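Local coordinates for alkylhalidase CmlS (Streptomyces venezuelae, PDB 3I3L), which is a flavin-dependent halogenase of chloramphenicol biosynthesis that carries an FAD covalently attached to the protein, at residues T95-F107 and M435-S447. Residues are numbered along the deposited sequence; the frame is centred on the assembly and turned at random.
Sequences TFLWGQDQAPWTF and MIAIGRHQRPELS
Helix 430-439 and the loop that follows it pack against the edge strand of a beta hairpin, Trp105 and Arg440 forming a single bridge. Thr106 N donates to Gly439 O (2.9 Å). His441 N donates in turn to Pro104 O (3.0 Å). Glycine suits position 439, since a CB there would clash with Thr106 O. His441 lays one ring face on Pro104 CB, a CH-pi contact 3.6 Å from the centroid, while at the ring edge NE2 hydrogen-bonds Thr106 OG1 (2.8 Å), itself bonded to Thr95 OG1. An alanine in place of His441 would probably uncover Pro104 CB and leave the Thr106 hydroxyl without this second bond. In Trp105 a chi1 of 75°, with CG between backbone N and carbonyl carbon, brings the indole against the helix, where Ile436 CG1 lies over one face, a CH-pi contact with the five-membered ring, and Phe96 CD2 over the opposite face, each offset toward the rim. Met435 CE reaches Trp105 CH2 (3.4 Å), and its sulfur lies obliquely by the Phe107 ring in a Met-aromatic contact. Beyond the contact, Phe450 stacks on His441, helix 352-382 packs on Met435 and Ile436, and strand 226-231 pairs with the hairpin's other strand, 89-97.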
loop_
_atom_site.group_PDB
_atom_site.type_symbol
_atom_site.label_atom_id
_atom_site.label_comp_id
_atom_site.label_asym_id
_atom_site.label_seq_id
_atom_site.Cartn_x
_atom_site.Cartn_y
_atom_site.Cartn_z
ATOM N N THR A 95 -4.955 -14.799 2.982
ATOM C CA THR A 95 -5.636 -15.457 4.091
ATOM C C THR A 95 -4.913 -15.246 5.434
ATOM O O THR A 95 -3.682 -15.310 5.515
ATOM C CB THR A 95 -5.909 -16.946 3.773
ATOM O OG1 THR A 95 -6.801 -17.018 2.630
ATOM C CG2 THR A 95 -6.596 -17.662 4.960
ATOM N N PHE A 96 -5.695 -15.001 6.474
ATOM C CA PHE A 96 -5.181 -14.638 7.789
ATOM C C PHE A 96 -5.653 -15.596 8.868
ATOM O O PHE A 96 -6.867 -15.861 8.985
ATOM C CB PHE A 96 -5.622 -13.215 8.125
ATOM C CG PHE A 96 -4.985 -12.194 7.267
ATOM C CD1 PHE A 96 -3.817 -11.569 7.654
ATOM C CD2 PHE A 96 -5.512 -11.898 6.041
ATOM C CE1 PHE A 96 -3.193 -10.655 6.846
ATOM C CE2 PHE A 96 -4.882 -10.962 5.203
ATOM C CZ PHE A 96 -3.729 -10.331 5.615
ATOM N N LEU A 97 -4.705 -16.139 9.640
ATOM C CA LEU A 97 -5.072 -16.920 10.841
ATOM C C LEU A 97 -4.700 -16.065 12.009
ATOM O O LEU A 97 -3.541 -16.044 12.396
ATOM C CB LEU A 97 -4.377 -18.289 10.897
ATOM C CG LEU A 97 -4.459 -19.079 9.579
ATOM C CD1 LEU A 97 -3.944 -20.503 9.765
ATOM C CD2 LEU A 97 -5.860 -19.103 9.016
ATOM N N TRP A 98 -5.689 -15.336 12.536
ATOM C CA TRP A 98 -5.428 -14.085 13.254
ATOM C C TRP A 98 -5.939 -14.092 14.680
ATOM O O TRP A 98 -7.123 -13.862 14.937
ATOM C CB TRP A 98 -6.032 -12.874 12.473
ATOM C CG TRP A 98 -5.286 -11.616 12.799
ATOM C CD1 TRP A 98 -5.749 -10.558 13.509
ATOM C CD2 TRP A 98 -3.939 -11.316 12.448
ATOM N NE1 TRP A 98 -4.770 -9.601 13.622
ATOM C CE2 TRP A 98 -3.636 -10.060 12.998
ATOM C CE3 TRP A 98 -2.955 -11.996 11.726
ATOM C CZ2 TRP A 98 -2.382 -9.457 12.855
ATOM C CZ3 TRP A 98 -1.695 -11.406 11.601
ATOM C CH2 TRP A 98 -1.433 -10.135 12.150
ATOM N N GLY A 99 -5.029 -14.359 15.610
ATOM C CA GLY A 99 -5.418 -14.619 16.980
ATOM C C GLY A 99 -5.524 -16.105 17.201
ATOM O O GLY A 99 -5.348 -16.893 16.238
ATOM N N GLN A 100 -5.787 -16.515 18.453
ATOM C CA GLN A 100 -5.872 -17.963 18.749
ATOM C C GLN A 100 -7.321 -18.368 18.759
ATOM O O GLN A 100 -8.189 -17.560 19.118
ATOM C CB GLN A 100 -5.177 -18.297 20.085
ATOM C CG GLN A 100 -3.636 -18.039 20.060
ATOM C CD GLN A 100 -2.917 -18.927 19.052
ATOM O OE1 GLN A 100 -3.147 -20.145 18.999
ATOM N NE2 GLN A 100 -2.077 -18.320 18.209
ATOM N N ASP A 101 -7.596 -19.600 18.315
ATOM C CA ASP A 101 -8.984 -20.095 18.229
ATOM C C ASP A 101 -9.938 -19.139 17.548
ATOM O O ASP A 101 -11.043 -18.856 18.048
ATOM C CB ASP A 101 -9.481 -20.429 19.625
ATOM C CG ASP A 101 -8.765 -21.629 20.188
ATOM O OD1 ASP A 101 -9.088 -22.759 19.684
ATOM O OD2 ASP A 101 -7.862 -21.436 21.067
ATOM N N GLN A 102 -9.505 -18.591 16.417
ATOM C CA GLN A 102 -10.407 -17.772 15.624
ATOM C C GLN A 102 -10.632 -18.514 14.345
ATOM O O GLN A 102 -9.748 -19.200 13.843
ATOM C CB GLN A 102 -9.809 -16.380 15.321
ATOM C CG GLN A 102 -9.399 -15.591 16.565
ATOM C CD GLN A 102 -10.588 -15.089 17.377
ATOM O OE1 GLN A 102 -11.415 -14.324 16.876
ATOM N NE2 GLN A 102 -10.670 -15.519 18.636
ATOM N N ALA A 103 -11.831 -18.380 13.814
ATOM C CA ALA A 103 -12.092 -18.813 12.444
ATOM C C ALA A 103 -11.085 -18.058 11.529
ATOM O O ALA A 103 -10.784 -16.887 11.779
ATOM C CB ALA A 103 -13.531 -18.407 12.094
ATOM N N PRO A 104 -10.610 -18.699 10.482
ATOM C CA PRO A 104 -9.804 -18.019 9.437
ATOM C C PRO A 104 -10.562 -16.897 8.744
ATOM O O PRO A 104 -11.775 -16.935 8.714
ATOM C CB PRO A 104 -9.516 -19.144 8.410
ATOM C CG PRO A 104 -9.706 -20.425 9.177
ATOM C CD PRO A 104 -10.793 -20.142 10.208
ATOM N N TRP A 105 -9.861 -15.891 8.230
ATOM C CA TRP A 105 -10.496 -14.979 7.278
ATOM C C TRP A 105 -9.684 -14.714 6.008
ATOM O O TRP A 105 -8.449 -14.815 6.023
ATOM C CB TRP A 105 -10.970 -13.673 7.946
ATOM C CG TRP A 105 -9.878 -12.722 8.278
ATOM C CD1 TRP A 105 -9.134 -12.650 9.454
ATOM C CD2 TRP A 105 -9.428 -11.660 7.435
ATOM N NE1 TRP A 105 -8.244 -11.583 9.363
ATOM C CE2 TRP A 105 -8.404 -10.968 8.138
ATOM C CE3 TRP A 105 -9.801 -11.214 6.133
ATOM C CZ2 TRP A 105 -7.725 -9.880 7.575
ATOM C CZ3 TRP A 105 -9.160 -10.070 5.597
ATOM C CH2 TRP A 105 -8.123 -9.433 6.314
ATOM N N THR A 106 -10.369 -14.432 4.894
ATOM C CA THR A 106 -9.695 -14.225 3.634
ATOM C C THR A 106 -10.101 -12.904 2.975
ATOM O O THR A 106 -11.307 -12.612 2.887
ATOM C CB THR A 106 -10.013 -15.395 2.679
ATOM O OG1 THR A 106 -9.404 -16.584 3.192
ATOM C CG2 THR A 106 -9.512 -15.120 1.217
ATOM N N PHE A 107 -9.107 -12.143 2.501
ATOM C CA PHE A 107 -9.354 -10.915 1.737
ATOM C C PHE A 107 -9.279 -11.147 0.234
ATOM O O PHE A 107 -8.188 -11.251 -0.322
ATOM C CB PHE A 107 -8.375 -9.796 2.145
ATOM C CG PHE A 107 -8.635 -8.463 1.445
ATOM C CD1 PHE A 107 -9.890 -7.825 1.528
ATOM C CD2 PHE A 107 -7.647 -7.850 0.677
ATOM C CE1 PHE A 107 -10.136 -6.603 0.870
ATOM C CE2 PHE A 107 -7.892 -6.587 0.027
ATOM C CZ PHE A 107 -9.120 -5.985 0.134
ATOM N N MET A 435 -13.710 -5.744 7.469
ATOM C CA MET A 435 -12.986 -6.631 6.601
ATOM C C MET A 435 -12.984 -8.052 7.134
ATOM O O MET A 435 -13.271 -8.953 6.394
ATOM C CB MET A 435 -11.552 -6.157 6.376
ATOM C CG MET A 435 -11.401 -5.047 5.317
ATOM S SD MET A 435 -9.643 -4.762 4.786
ATOM C CE MET A 435 -8.907 -6.240 5.378
ATOM N N ILE A 436 -12.694 -8.218 8.424
ATOM C CA ILE A 436 -12.554 -9.515 9.049
ATOM C C ILE A 436 -13.869 -10.262 9.006
ATOM O O ILE A 436 -13.889 -11.441 8.649
ATOM C CB ILE A 436 -12.009 -9.435 10.510
ATOM C CG1 ILE A 436 -10.545 -8.933 10.542
ATOM C CG2 ILE A 436 -12.135 -10.794 11.264
ATOM C CD1 ILE A 436 -9.938 -8.752 11.990
ATOM N N ALA A 437 -14.947 -9.586 9.384
ATOM C CA ALA A 437 -16.308 -10.159 9.322
ATOM C C ALA A 437 -16.683 -10.599 7.919
ATOM O O ALA A 437 -17.122 -11.735 7.717
ATOM C CB ALA A 437 -17.354 -9.150 9.835
ATOM N N ILE A 438 -16.534 -9.720 6.938
ATOM C CA ILE A 438 -16.825 -10.099 5.559
ATOM C C ILE A 438 -15.992 -11.324 5.150
ATOM O O ILE A 438 -16.523 -12.273 4.540
ATOM C CB ILE A 438 -16.560 -8.927 4.626
ATOM C CG1 ILE A 438 -17.523 -7.781 4.917
ATOM C CG2 ILE A 438 -16.684 -9.339 3.177
ATOM C CD1 ILE A 438 -17.307 -6.627 3.939
ATOM N N GLY A 439 -14.704 -11.355 5.510
ATOM C CA GLY A 439 -13.872 -12.429 5.089
ATOM C C GLY A 439 -13.868 -13.688 5.930
ATOM O O GLY A 439 -13.144 -14.649 5.640
ATOM N N ARG A 440 -14.692 -13.711 6.964
ATOM C CA ARG A 440 -14.738 -14.824 7.904
ATOM C C ARG A 440 -15.188 -16.107 7.217
ATOM O O ARG A 440 -16.246 -16.139 6.599
ATOM C CB ARG A 440 -15.710 -14.470 9.043
ATOM C CG ARG A 440 -15.851 -15.556 10.121
ATOM C CD ARG A 440 -16.788 -15.112 11.312
ATOM N NE ARG A 440 -16.550 -13.739 11.824
ATOM C CZ ARG A 440 -15.502 -13.380 12.580
ATOM N NH1 ARG A 440 -14.557 -14.269 12.914
ATOM N NH2 ARG A 440 -15.381 -12.118 12.994
ATOM N N HIS A 441 -14.360 -17.160 7.298
ATOM C CA HIS A 441 -14.758 -18.513 6.852
ATOM C C HIS A 441 -15.922 -19.004 7.714
ATOM O O HIS A 441 -16.072 -18.632 8.899
ATOM C CB HIS A 441 -13.618 -19.509 6.956
ATOM C CG HIS A 441 -12.446 -19.208 6.068
ATOM N ND1 HIS A 441 -11.504 -20.165 5.729
ATOM C CD2 HIS A 441 -12.058 -18.053 5.453
ATOM C CE1 HIS A 441 -10.595 -19.618 4.937
ATOM N NE2 HIS A 441 -10.917 -18.339 4.744
ATOM N N GLN A 442 -16.749 -19.862 7.128
ATOM C CA GLN A 442 -17.984 -20.280 7.804
ATOM C C GLN A 442 -17.839 -21.605 8.568
ATOM O O GLN A 442 -18.787 -22.367 8.719
ATOM C CB GLN A 442 -19.118 -20.311 6.794
ATOM C CG GLN A 442 -19.330 -18.965 6.091
ATOM C CD GLN A 442 -19.772 -17.881 7.057
ATOM O OE1 GLN A 442 -18.991 -16.982 7.409
ATOM N NE2 GLN A 442 -21.008 -17.964 7.509
ATOM N N ARG A 443 -16.625 -21.866 9.035
ATOM C CA ARG A 443 -16.333 -23.004 9.864
ATOM C C ARG A 443 -15.162 -22.572 10.733
ATOM O O ARG A 443 -14.473 -21.609 10.377
ATOM C CB ARG A 443 -15.951 -24.212 8.976
ATOM C CG ARG A 443 -14.599 -24.090 8.274
ATOM C CD ARG A 443 -14.516 -24.963 7.035
ATOM N NE ARG A 443 -15.677 -24.758 6.176
ATOM C CZ ARG A 443 -15.787 -23.811 5.241
ATOM N NH1 ARG A 443 -14.790 -22.941 5.007
ATOM N NH2 ARG A 443 -16.909 -23.730 4.521
ATOM N N PRO A 444 -14.882 -23.312 11.825
ATOM C CA PRO A 444 -13.887 -22.884 12.830
ATOM C C PRO A 444 -12.444 -22.996 12.366
ATOM O O PRO A 444 -11.566 -22.338 12.924
ATOM C CB PRO A 444 -14.122 -23.855 14.017
ATOM C CG PRO A 444 -15.374 -24.714 13.611
ATOM C CD PRO A 444 -15.433 -24.650 12.119
ATOM N N GLU A 445 -12.200 -23.846 11.378
ATOM C CA GLU A 445 -10.837 -24.205 10.961
ATOM C C GLU A 445 -10.654 -24.075 9.445
ATOM O O GLU A 445 -11.620 -23.958 8.668
ATOM C CB GLU A 445 -10.501 -25.639 11.404
ATOM C CG GLU A 445 -11.744 -26.598 11.559
ATOM C CD GLU A 445 -12.250 -27.181 10.226
ATOM O OE1 GLU A 445 -13.481 -27.093 9.947
ATOM O OE2 GLU A 445 -11.397 -27.706 9.454
ATOM N N LEU A 446 -9.397 -24.104 9.034
ATOM C CA LEU A 446 -9.031 -23.852 7.664
ATOM C C LEU A 446 -9.142 -25.160 6.870
ATOM O O LEU A 446 -8.589 -26.188 7.276
ATOM C CB LEU A 446 -7.593 -23.318 7.636
ATOM C CG LEU A 446 -7.027 -22.810 6.311
ATOM C CD1 LEU A 446 -7.660 -21.520 5.932
ATOM C CD2 LEU A 446 -5.515 -22.688 6.424
ATOM N N SER A 447 -9.851 -25.114 5.736
ATOM C CA SER A 447 -10.151 -26.293 4.957
ATOM C C SER A 447 -10.394 -25.949 3.490
ATOM O O SER A 447 -10.776 -24.792 3.124
ATOM C CB SER A 447 -11.379 -26.990 5.531
ATOM O OG SER A 447 -12.084 -27.622 4.492
#